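Local structure of (S)-ureidoglycine--glyoxylate transaminase (Bacillus subtilis, 3ISL) at residues 90-95 against 126-131; 115-118 against 122-125; 140-145 against 151-156; 179-182 against 186-189. The protein catalyses transamination between (S)-ureidoglycine and glyoxylate to give oxalurate and glycine, a pyridoxal-phosphate-dependent step of purine catabolism. All blocks are in the same frame, centred on the assembly; numbering follows the deposited sequence.

Interaction 1 of 4, residues 90-95 against 126-131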
loop_
_atom_site.group_PDB
_atom_site.type_symbol
_atom_site.label_atom_id
_atom_site.label_comp_id
_atom_site.label_asym_id
_atom_site.label_seq_id
_atom_site.Cartn_x
_atom_site.Cartn_y
_atom_site.Cartn_z
ATOM N N LEU A 90 0.917 -1.328 -27.586
ATOM C CA LEU A 90 1.614 -0.198 -28.177
ATOM C C LEU A 90 1.887 0.815 -27.047
ATOM O O LEU A 90 0.971 1.265 -26.395
ATOM C CB LEU A 90 0.714 0.511 -29.179
ATOM C CG LEU A 90 1.302 1.255 -30.390
ATOM C CD1 LEU A 90 0.497 2.504 -30.758
ATOM C CD2 LEU A 90 2.828 1.458 -30.531
ATOM N N ILE A 91 3.126 1.219 -26.887
ATOM C CA ILE A 91 3.450 2.164 -25.836
ATOM C C ILE A 91 4.275 3.288 -26.453
ATOM O O ILE A 91 5.445 3.100 -26.753
ATOM C CB ILE A 91 4.232 1.486 -24.706
ATOM C CG1 ILE A 91 3.520 0.181 -24.295
ATOM C CG2 ILE A 91 4.381 2.461 -23.487
ATOM C CD1 ILE A 91 4.215 -0.651 -23.188
ATOM N N PRO A 92 3.670 4.454 -26.628
ATOM C CA PRO A 92 4.485 5.567 -27.099
ATOM C C PRO A 92 5.161 6.185 -25.882
ATOM O O PRO A 92 4.485 6.644 -24.992
ATOM C CB PRO A 92 3.461 6.554 -27.732
ATOM C CG PRO A 92 2.125 5.869 -27.711
ATOM C CD PRO A 92 2.244 4.802 -26.557
ATOM N N ILE A 93 6.486 6.243 -25.906
ATOM C CA ILE A 93 7.320 6.643 -24.791
ATOM C C ILE A 93 8.028 7.971 -25.032
ATOM O O ILE A 93 8.757 8.131 -26.010
ATOM C CB ILE A 93 8.356 5.567 -24.575
ATOM C CG1 ILE A 93 7.664 4.270 -24.093
ATOM C CG2 ILE A 93 9.438 6.009 -23.527
ATOM C CD1 ILE A 93 8.578 3.043 -24.401
ATOM N N TYR A 94 7.785 8.951 -24.163
ATOM C CA TYR A 94 8.479 10.248 -24.336
ATOM C C TYR A 94 9.187 10.672 -23.029
ATOM O O TYR A 94 9.703 11.797 -22.893
ATOM C CB TYR A 94 7.512 11.317 -24.862
ATOM C CG TYR A 94 6.301 11.552 -23.987
ATOM C CD1 TYR A 94 5.190 10.685 -24.021
ATOM C CD2 TYR A 94 6.289 12.608 -23.077
ATOM C CE1 TYR A 94 4.122 10.916 -23.205
ATOM C CE2 TYR A 94 5.232 12.846 -22.264
ATOM C CZ TYR A 94 4.151 12.028 -22.327
ATOM O OH TYR A 94 3.145 12.295 -21.450
ATOM N N GLY A 95 9.222 9.749 -22.069
ATOM C CA GLY A 95 10.002 9.979 -20.860
ATOM C C GLY A 95 10.142 8.741 -20.014
ATOM O O GLY A 95 9.828 7.650 -20.467
ATOM N N GLU A 126 -0.945 12.167 -34.824
ATOM C CA GLU A 126 -1.087 11.482 -36.125
ATOM C C GLU A 126 -0.087 10.355 -36.324
ATOM O O GLU A 126 -0.457 9.308 -36.928
ATOM C CB GLU A 126 -1.000 12.478 -37.322
ATOM C CG GLU A 126 -2.220 13.424 -37.453
ATOM C CD GLU A 126 -2.145 14.330 -38.683
ATOM O OE1 GLU A 126 -1.931 13.832 -39.821
ATOM O OE2 GLU A 126 -2.295 15.556 -38.498
ATOM N N ASP A 127 1.164 10.535 -35.869
ATOM C CA ASP A 127 2.141 9.366 -35.849
ATOM C C ASP A 127 1.706 8.202 -34.968
ATOM O O ASP A 127 1.785 7.024 -35.378
ATOM C CB ASP A 127 3.560 9.817 -35.524
ATOM C CG ASP A 127 4.071 10.868 -36.545
ATOM O OD1 ASP A 127 3.775 10.723 -37.731
ATOM O OD2 ASP A 127 4.703 11.863 -36.188
ATOM N N ILE A 128 1.178 8.504 -33.793
ATOM C CA ILE A 128 0.680 7.430 -32.914
ATOM C C ILE A 128 -0.518 6.667 -33.559
ATOM O O ILE A 128 -0.567 5.392 -33.612
ATOM C CB ILE A 128 0.355 7.990 -31.489
ATOM C CG1 ILE A 128 1.647 8.557 -30.867
ATOM C CG2 ILE A 128 -0.308 6.864 -30.577
ATOM C CD1 ILE A 128 1.538 9.185 -29.495
ATOM N N ILE A 129 -1.496 7.454 -34.006
ATOM C CA ILE A 129 -2.726 6.927 -34.617
ATOM C C ILE A 129 -2.344 6.035 -35.849
ATOM O O ILE A 129 -2.851 4.914 -35.996
ATOM C CB ILE A 129 -3.651 8.085 -34.953
ATOM C CG1 ILE A 129 -4.148 8.746 -33.638
ATOM C CG2 ILE A 129 -4.751 7.642 -35.940
ATOM C CD1 ILE A 129 -4.760 10.126 -33.900
ATOM N N ARG A 130 -1.382 6.469 -36.651
ATOM C CA ARG A 130 -0.869 5.585 -37.727
ATOM C C ARG A 130 -0.308 4.202 -37.211
ATOM O O ARG A 130 -0.573 3.146 -37.839
ATOM C CB ARG A 130 0.153 6.350 -38.549
ATOM C CG ARG A 130 0.740 5.628 -39.711
ATOM C CD ARG A 130 0.032 6.072 -40.987
ATOM N NE ARG A 130 0.913 5.904 -42.127
ATOM C CZ ARG A 130 0.659 5.114 -43.157
ATOM N NH1 ARG A 130 -0.490 4.427 -43.225
ATOM N NH2 ARG A 130 1.554 5.061 -44.125
ATOM N N GLU A 131 0.426 4.203 -36.090
ATOM C CA GLU A 131 0.905 2.933 -35.497
ATOM C C GLU A 131 -0.189 2.103 -34.936
ATOM O O GLU A 131 -0.108 0.875 -35.004
ATOM C CB GLU A 131 1.953 3.135 -34.405
ATOM C CG GLU A 131 3.185 3.740 -35.016
ATOM C CD GLU A 131 3.954 2.756 -35.897
ATOM O OE1 GLU A 131 4.127 1.594 -35.504
ATOM O OE2 GLU A 131 4.432 3.186 -36.957
#
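I128 meets P92 because its CG1 stands anti to its carbonyl carbon (chi1 -61°) and the branch runs extended (chi2 178°), carrying the terminal methyl from the flank of helix 126-131 onto the proline of strand 90-93. I128 CD1 lies 3.7 Å from P92 CB, while the second branch, I128 CG2, comes to 3.9 Å from P92 CG. The side chains cross at about a right angle, and both isoleucine arms touch the ring. Trimming I128 to an alanine would probably open a gap over P92, since the lost carbons supply all the contacts made with that ring across the two segments. Toward the start of the strand and further down the helix, L90 CD1 rests 4.0 Å from E131 CB; E131 offers only this aliphatic root to the contact, and its carboxylate forms a salt bridge with K134. The axes of strand 90-93 and helix segment 126-131 run nearly antiparallel, at 160°, and approach to 10.0 Å. The contact joins sheet to covering helix in an alpha/beta fold: strand 88-93 lies between strands 111-116 and 139-143, which helix 125-135 joins in a beta-alpha-beta crossover, while I91 and I93 pack on helix 96-107.

Interaction 2 of 4, residues 115-118 against 122-125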
loop_
_atom_site.group_PDB
_atom_site.type_symbol
_atom_site.label_atom_id
_atom_site.label_comp_id
_atom_site.label_asym_id
_atom_site.label_seq_id
_atom_site.Cartn_x
_atom_site.Cartn_y
_atom_site.Cartn_z
ATOM N N LEU A 115 7.133 3.153 -29.442
ATOM C CA LEU A 115 7.597 4.281 -30.212
ATOM C C LEU A 115 8.371 5.136 -29.214
ATOM O O LEU A 115 7.989 5.198 -28.028
ATOM C CB LEU A 115 6.420 5.095 -30.726
ATOM C CG LEU A 115 5.542 4.623 -31.864
ATOM C CD1 LEU A 115 4.192 5.385 -31.794
ATOM C CD2 LEU A 115 6.275 4.847 -33.208
ATOM N N GLU A 116 9.422 5.814 -29.649
ATOM C CA GLU A 116 10.167 6.660 -28.714
ATOM C C GLU A 116 10.511 7.983 -29.372
ATOM O O GLU A 116 11.001 8.011 -30.499
ATOM C CB GLU A 116 11.445 5.972 -28.256
ATOM C CG GLU A 116 11.263 4.628 -27.469
ATOM C CD GLU A 116 12.573 3.801 -27.467
ATOM O OE1 GLU A 116 12.895 3.151 -28.487
ATOM O OE2 GLU A 116 13.319 3.808 -26.480
ATOM N N CYS A 117 10.275 9.081 -28.667
ATOM C CA CYS A 117 10.745 10.365 -29.152
ATOM C C CYS A 117 11.696 11.050 -28.179
ATOM O O CYS A 117 11.870 10.591 -27.042
ATOM C CB CYS A 117 9.591 11.320 -29.543
ATOM S SG CYS A 117 8.568 11.829 -28.178
ATOM N N GLU A 118 12.274 12.167 -28.646
ATOM C CA GLU A 118 13.217 12.911 -27.864
ATOM C C GLU A 118 12.652 13.424 -26.538
ATOM O O GLU A 118 11.618 14.075 -26.506
ATOM C CB GLU A 118 13.766 14.113 -28.654
ATOM C CG GLU A 118 15.238 14.247 -28.414
ATOM C CD GLU A 118 15.821 15.625 -28.634
ATOM O OE1 GLU A 118 16.961 15.666 -29.156
ATOM O OE2 GLU A 118 15.204 16.646 -28.257
ATOM N N VAL A 122 7.086 15.850 -27.431
ATOM C CA VAL A 122 6.000 14.839 -27.428
ATOM C C VAL A 122 5.774 14.368 -28.889
ATOM O O VAL A 122 6.254 14.999 -29.800
ATOM C CB VAL A 122 4.638 15.359 -26.792
ATOM C CG1 VAL A 122 4.812 15.851 -25.324
ATOM C CG2 VAL A 122 3.941 16.455 -27.673
ATOM N N PHE A 123 4.983 13.319 -29.089
ATOM C CA PHE A 123 4.555 12.866 -30.428
ATOM C C PHE A 123 3.496 13.767 -31.090
ATOM O O PHE A 123 2.667 14.338 -30.404
ATOM C CB PHE A 123 3.969 11.452 -30.322
ATOM C CG PHE A 123 4.982 10.420 -29.874
ATOM C CD1 PHE A 123 5.806 9.806 -30.802
ATOM C CD2 PHE A 123 5.110 10.092 -28.529
ATOM C CE1 PHE A 123 6.742 8.832 -30.397
ATOM C CE2 PHE A 123 6.009 9.122 -28.087
ATOM C CZ PHE A 123 6.851 8.487 -29.038
ATOM N N ASP A 124 3.529 13.871 -32.417
ATOM C CA ASP A 124 2.364 14.310 -33.155
ATOM C C ASP A 124 1.373 13.150 -33.017
ATOM O O ASP A 124 1.749 12.067 -33.388
ATOM C CB ASP A 124 2.731 14.432 -34.630
ATOM C CG ASP A 124 1.619 15.024 -35.429
ATOM O OD1 ASP A 124 0.449 14.685 -35.197
ATOM O OD2 ASP A 124 1.890 15.866 -36.263
ATOM N N PRO A 125 0.108 13.385 -32.528
ATOM C CA PRO A 125 -0.812 12.261 -32.380
ATOM C C PRO A 125 -1.064 11.501 -33.683
ATOM O O PRO A 125 -1.383 10.304 -33.615
ATOM C CB PRO A 125 -2.145 12.930 -31.888
ATOM C CG PRO A 125 -1.668 14.173 -31.133
ATOM C CD PRO A 125 -0.517 14.643 -32.044
#
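A cysteine sulfur-aromatic contact between C117 and F123 closes the loop leading from strand 111-116 into helix 125-135, within the alpha/beta domain of this class-V, fold type I aminotransferase. C117 SG sits over one face of the F123 ring, 3.8 Å from its centroid and 13° off the normal, hence almost above the centre. The first torsion of C117 explains this: at 65° it holds the sulfur between the backbone N and the carbonyl carbon. C117 CB lies over the same face as a CH-pi donor, 4.1 Å from the centroid. Further round the ring, L115 CB approaches F123 CE1 at 3.8 Å, and the backbone N of C117 stands 3.5 Å from F123 CZ. The backbone from L115 to C117 thus passes round the far end of the phenyl group, with E116 N at its edge, in plane. A serine in place of F123 would probably leave the C117 sulfur without its aromatic partner and uncover L115 CB. Beyond the ring, I128 of helix 125-135 also packs on F123, and D124 OD1 caps that helix by accepting a hydrogen bond from E126 N. The sulfur reaches the backbone too, C117 SG lying 3.8 Å from V122 C.

Interaction 3 of 4, residues 140-145 against 151-156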
loop_
_atom_site.group_PDB
_atom_site.type_symbol
_atom_site.label_atom_id
_atom_site.label_comp_id
_atom_site.label_asym_id
_atom_site.label_seq_id
_atom_site.Cartn_x
_atom_site.Cartn_y
_atom_site.Cartn_z
ATOM N N VAL A 140 -3.338 0.154 -25.947
ATOM C CA VAL A 140 -2.362 1.218 -25.978
ATOM C C VAL A 140 -2.230 1.865 -24.626
ATOM O O VAL A 140 -3.215 2.268 -24.009
ATOM C CB VAL A 140 -2.478 2.170 -27.220
ATOM C CG1 VAL A 140 -3.568 1.795 -28.252
ATOM C CG2 VAL A 140 -2.161 3.647 -26.978
ATOM N N ALA A 141 -0.978 1.874 -24.147
ATOM C CA ALA A 141 -0.661 2.303 -22.794
ATOM C C ALA A 141 0.184 3.533 -22.911
ATOM O O ALA A 141 1.197 3.523 -23.616
ATOM C CB ALA A 141 0.110 1.193 -22.005
ATOM N N MET A 142 -0.169 4.569 -22.168
ATOM C CA MET A 142 0.565 5.810 -22.287
ATOM C C MET A 142 0.563 6.692 -21.018
ATOM O O MET A 142 -0.400 6.680 -20.270
ATOM C CB MET A 142 -0.080 6.607 -23.413
ATOM C CG MET A 142 0.871 7.483 -24.155
ATOM S SD MET A 142 -0.106 8.354 -25.413
ATOM C CE MET A 142 1.068 9.665 -25.711
ATOM N N VAL A 143 1.634 7.469 -20.819
ATOM C CA VAL A 143 1.741 8.406 -19.693
ATOM C C VAL A 143 1.074 9.745 -20.144
ATOM O O VAL A 143 1.347 10.242 -21.230
ATOM C CB VAL A 143 3.202 8.665 -19.280
ATOM C CG1 VAL A 143 3.258 9.663 -18.038
ATOM C CG2 VAL A 143 3.939 7.373 -18.962
ATOM N N HIS A 144 0.169 10.286 -19.334
ATOM C CA HIS A 144 -0.398 11.648 -19.603
ATOM C C HIS A 144 0.636 12.750 -19.450
ATOM O O HIS A 144 0.850 13.584 -20.388
ATOM C CB HIS A 144 -1.634 11.925 -18.669
ATOM C CG HIS A 144 -2.426 13.157 -19.034
ATOM N ND1 HIS A 144 -3.271 13.774 -18.137
ATOM C CD2 HIS A 144 -2.440 13.924 -20.165
ATOM C CE1 HIS A 144 -3.807 14.850 -18.705
ATOM N NE2 HIS A 144 -3.362 14.938 -19.955
ATOM N N GLY A 145 1.255 12.801 -18.276
ATOM C CA GLY A 145 2.255 13.840 -17.981
ATOM C C GLY A 145 3.539 13.147 -17.479
ATOM O O GLY A 145 3.500 12.405 -16.476
ATOM N N ARG A 151 6.837 17.203 -19.739
ATOM C CA ARG A 151 5.930 17.355 -20.886
ATOM C C ARG A 151 4.634 16.678 -20.575
ATOM O O ARG A 151 4.628 15.695 -19.883
ATOM C CB ARG A 151 6.512 16.764 -22.193
ATOM C CG ARG A 151 7.828 17.420 -22.619
ATOM C CD ARG A 151 7.632 18.896 -22.971
ATOM N NE ARG A 151 7.918 19.890 -21.945
ATOM C CZ ARG A 151 9.073 19.988 -21.309
ATOM N NH1 ARG A 151 9.955 19.063 -21.551
ATOM N NH2 ARG A 151 9.340 20.939 -20.433
ATOM N N ILE A 152 3.553 17.317 -21.008
ATOM C CA ILE A 152 2.223 16.771 -20.986
ATOM C C ILE A 152 1.811 16.506 -22.435
ATOM O O ILE A 152 2.068 17.329 -23.356
ATOM C CB ILE A 152 1.227 17.674 -20.171
ATOM C CG1 ILE A 152 -0.091 16.945 -19.910
ATOM C CG2 ILE A 152 1.051 19.033 -20.755
ATOM C CD1 ILE A 152 -1.051 17.720 -18.868
ATOM N N HIS A 153 1.224 15.332 -22.632
ATOM C CA HIS A 153 0.820 14.823 -23.984
ATOM C C HIS A 153 -0.696 14.939 -24.251
ATOM O O HIS A 153 -1.476 14.521 -23.387
ATOM C CB HIS A 153 1.205 13.348 -24.100
ATOM C CG HIS A 153 1.471 12.933 -25.500
ATOM N ND1 HIS A 153 2.726 12.574 -25.945
ATOM C CD2 HIS A 153 0.670 12.935 -26.586
ATOM C CE1 HIS A 153 2.678 12.329 -27.237
ATOM N NE2 HIS A 153 1.443 12.550 -27.652
ATOM N N PRO A 154 -1.124 15.516 -25.427
ATOM C CA PRO A 154 -2.525 15.495 -25.837
ATOM C C PRO A 154 -3.031 14.053 -25.951
ATOM O O PRO A 154 -2.338 13.158 -26.544
ATOM C CB PRO A 154 -2.496 16.183 -27.237
ATOM C CG PRO A 154 -1.365 17.135 -27.090
ATOM C CD PRO A 154 -0.325 16.352 -26.357
ATOM N N LEU A 155 -4.194 13.798 -25.363
ATOM C CA LEU A 155 -4.749 12.439 -25.367
ATOM C C LEU A 155 -6.022 12.172 -26.209
ATOM O O LEU A 155 -6.326 11.030 -26.458
ATOM C CB LEU A 155 -5.001 11.952 -23.922
ATOM C CG LEU A 155 -3.799 11.984 -22.969
ATOM C CD1 LEU A 155 -4.283 11.521 -21.610
ATOM C CD2 LEU A 155 -2.535 11.193 -23.468
ATOM N N LYS A 156 -6.798 13.193 -26.541
ATOM C CA LYS A 156 -8.132 12.983 -27.096
ATOM C C LYS A 156 -8.057 12.270 -28.474
ATOM O O LYS A 156 -8.817 11.322 -28.744
ATOM C CB LYS A 156 -8.900 14.334 -27.254
ATOM C CG LYS A 156 -10.380 14.305 -27.825
ATOM C CD LYS A 156 -11.038 15.750 -27.598
ATOM C CE LYS A 156 -12.461 15.974 -28.190
ATOM N NZ LYS A 156 -13.217 14.747 -27.884
HETATM O O HOH W 1 -3.747 16.823 -22.049
#
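H144 and H153 are joined by one nearly straight backbone hydrogen bond, H153 N to H144 O at 2.9 Å with 174° at the hydrogen, next to the antiparallel non-hydrogen-bonded pair G145 and I152, whose CA atoms are 4.2 Å apart. The H144 side chain, its CG anti to the backbone N (chi1 -169°), slots its imidazole between two aliphatic groups. L155 CD1 covers one face, 3.4 Å from H144 CD2; I152 CD1 lies over the opposite face, 4.1 Å from the ring centroid, its chain running alongside the histidine. In the ring plane, a water stands 2.8 Å from H144 NE2 and makes a weak bond to H153 O. H144 ND1 is hydrogen-bonded to T176 OG1, so both ring nitrogens have partners and the imidazole is fixed in rotation. The second histidine takes the M142 methyl over one face, and M142 SD touches L155 CD2 at 4.2 Å. V143 and G145 belong to the pyridoxal phosphate pocket and touch the cofactor, so one end of this contact forms part of the pocket wall. Strand 139-143 pairs with strands 88-93 and 168-172; I128 of helix 125-135 and I158 of helix 156-164 pack against M142 and H153.

Interaction 4 of 4, residues 179-182 against 186-189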
loop_
_atom_site.group_PDB
_atom_site.type_symbol
_atom_site.label_atom_id
_atom_site.label_comp_id
_atom_site.label_asym_id
_atom_site.label_seq_id
_atom_site.Cartn_x
_atom_site.Cartn_y
_atom_site.Cartn_z
ATOM N N GLY A 179 -4.662 18.154 -10.825
ATOM C CA GLY A 179 -3.795 19.323 -11.083
ATOM C C GLY A 179 -3.966 19.902 -12.480
ATOM O O GLY A 179 -3.942 21.126 -12.656
ATOM N N CYS A 180 -4.100 19.008 -13.453
ATOM C CA CYS A 180 -4.312 19.325 -14.866
ATOM C C CYS A 180 -5.544 18.583 -15.298
ATOM O O CYS A 180 -5.845 17.489 -14.771
ATOM C CB CYS A 180 -3.151 18.818 -15.785
ATOM S SG CYS A 180 -1.491 19.131 -15.084
ATOM N N GLU A 181 -6.172 19.088 -16.359
ATOM C CA GLU A 181 -7.403 18.489 -16.840
ATOM C C GLU A 181 -7.163 17.032 -17.110
ATOM O O GLU A 181 -6.235 16.707 -17.807
ATOM C CB GLU A 181 -7.793 19.125 -18.171
ATOM C CG GLU A 181 -8.947 20.001 -18.071
ATOM C CD GLU A 181 -9.347 20.447 -19.447
ATOM O OE1 GLU A 181 -8.900 19.808 -20.453
ATOM O OE2 GLU A 181 -10.063 21.470 -19.518
ATOM N N VAL A 182 -7.995 16.165 -16.563
ATOM C CA VAL A 182 -8.102 14.811 -17.112
ATOM C C VAL A 182 -9.548 14.452 -17.400
ATOM O O VAL A 182 -10.389 14.579 -16.552
ATOM C CB VAL A 182 -7.160 13.704 -16.481
ATOM C CG1 VAL A 182 -6.245 14.168 -15.410
ATOM C CG2 VAL A 182 -7.713 12.251 -16.392
ATOM N N GLU A 186 -14.598 12.095 -22.022
ATOM C CA GLU A 186 -14.410 12.911 -23.216
ATOM C C GLU A 186 -13.239 12.450 -24.091
ATOM O O GLU A 186 -13.301 12.590 -25.301
ATOM C CB GLU A 186 -14.200 14.379 -22.849
ATOM C CG GLU A 186 -15.487 15.124 -22.927
ATOM C CD GLU A 186 -15.333 16.651 -22.732
ATOM O OE1 GLU A 186 -15.961 17.157 -21.755
ATOM O OE2 GLU A 186 -14.572 17.302 -23.527
ATOM N N TRP A 187 -12.177 11.914 -23.479
ATOM C CA TRP A 187 -10.992 11.571 -24.251
ATOM C C TRP A 187 -10.976 10.097 -24.621
ATOM O O TRP A 187 -9.984 9.604 -25.142
ATOM C CB TRP A 187 -9.735 11.974 -23.474
ATOM C CG TRP A 187 -9.612 13.444 -23.269
ATOM C CD1 TRP A 187 -10.320 14.440 -23.891
ATOM C CD2 TRP A 187 -8.688 14.101 -22.391
ATOM N NE1 TRP A 187 -9.893 15.655 -23.463
ATOM C CE2 TRP A 187 -8.888 15.487 -22.547
ATOM C CE3 TRP A 187 -7.725 13.645 -21.490
ATOM C CZ2 TRP A 187 -8.168 16.464 -21.790
ATOM C CZ3 TRP A 187 -6.987 14.608 -20.750
ATOM C CH2 TRP A 187 -7.213 16.009 -20.933
ATOM N N LYS A 188 -12.071 9.388 -24.303
ATOM C CA LYS A 188 -12.250 8.005 -24.651
ATOM C C LYS A 188 -11.093 7.200 -24.059
ATOM O O LYS A 188 -10.501 6.340 -24.716
ATOM C CB LYS A 188 -12.301 7.800 -26.186
ATOM C CG LYS A 188 -13.373 8.628 -26.959
ATOM C CD LYS A 188 -14.795 8.429 -26.501
ATOM C CE LYS A 188 -15.804 8.624 -27.653
ATOM N NZ LYS A 188 -15.548 9.910 -28.324
ATOM N N ILE A 189 -10.767 7.514 -22.825
ATOM C CA ILE A 189 -9.849 6.691 -22.041
ATOM C C ILE A 189 -10.631 5.532 -21.442
ATOM O O ILE A 189 -11.708 5.720 -20.800
ATOM C CB ILE A 189 -9.166 7.549 -20.930
ATOM C CG1 ILE A 189 -8.347 8.677 -21.567
ATOM C CG2 ILE A 189 -8.380 6.664 -19.905
ATOM C CD1 ILE A 189 -7.692 9.691 -20.476
#
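The loop joining strand 168-172 to strand 191-193 folds back on itself through W187, whose indole meets E181 and V182 downstream of the cofactor-pocket residues D172, V174 and A175. The tryptophan does the reaching: with CG anti to the carbonyl carbon (chi1 -64°), its six-membered ring extends toward the backbone of 179-182. W187 CH2 comes to 3.3 Å from E181 O, the closest approach between the segments, while W187 CZ3 lies 3.8 Å from V182 CA. The carbonyl carbon of V182 stands over one face of the indole, so the tryptophan lies against main chain as much as against side chain; V182 CB is a looser neighbour, 4.4 Å from W187 CZ3. Farther round the six-membered ring, on the same side of its plane, the extended E181 chain brings OE1 to 3.7 Å from W187 CZ2. There the two side chains cross at about a right angle, the carboxylate plane inclined 54° to the ring. Elsewhere W187 packs on K156 of helix 156-164, and its ring meets that of H144, which places the loop against the contact between 140-145 and 151-156.

No hydrogen bond spans the two segments, so across them the loop relies on van der Waals contact and on close approaches of oxygen to aromatic carbon. Both oxygens sit above the ring plane, and any electrostatic gain is probably small. E181 OE2 has a long, weak ion pair with K183. E186 OE2 has a similar weak pairing with that lysine, which probably tempers any repulsion between two acids whose nearest oxygens, E181 OE1 and E186 OE2, lie 6.9 Å apart.

How the interactions relate
The four contacts illustrate how neighbouring parts of one alpha/beta domain meet, with one of them reaching the cofactor. Interactions 1 and 2, with centres 6 Å apart, share the edge of the main sheet: I93 N probably donates to L115 O at 2.8 Å, and Y94 CB lies 3.5 Å from C117 SG. Interaction 3 joins them from the next strand, where Y94 OH lies 2.7 Å from V143 O and V122 packs on H153. Interaction 4 touches only interaction 3, E181 O lying 3.2 Å from H144 CE1; its nearest atoms stay about 10 Å from interaction 1. Interaction 3 alone holds pocket residues: the V143 side chain is about 4 Å from pyridoxal phosphate, against about 11 Å for V182 and 13 Å for P92 and V122.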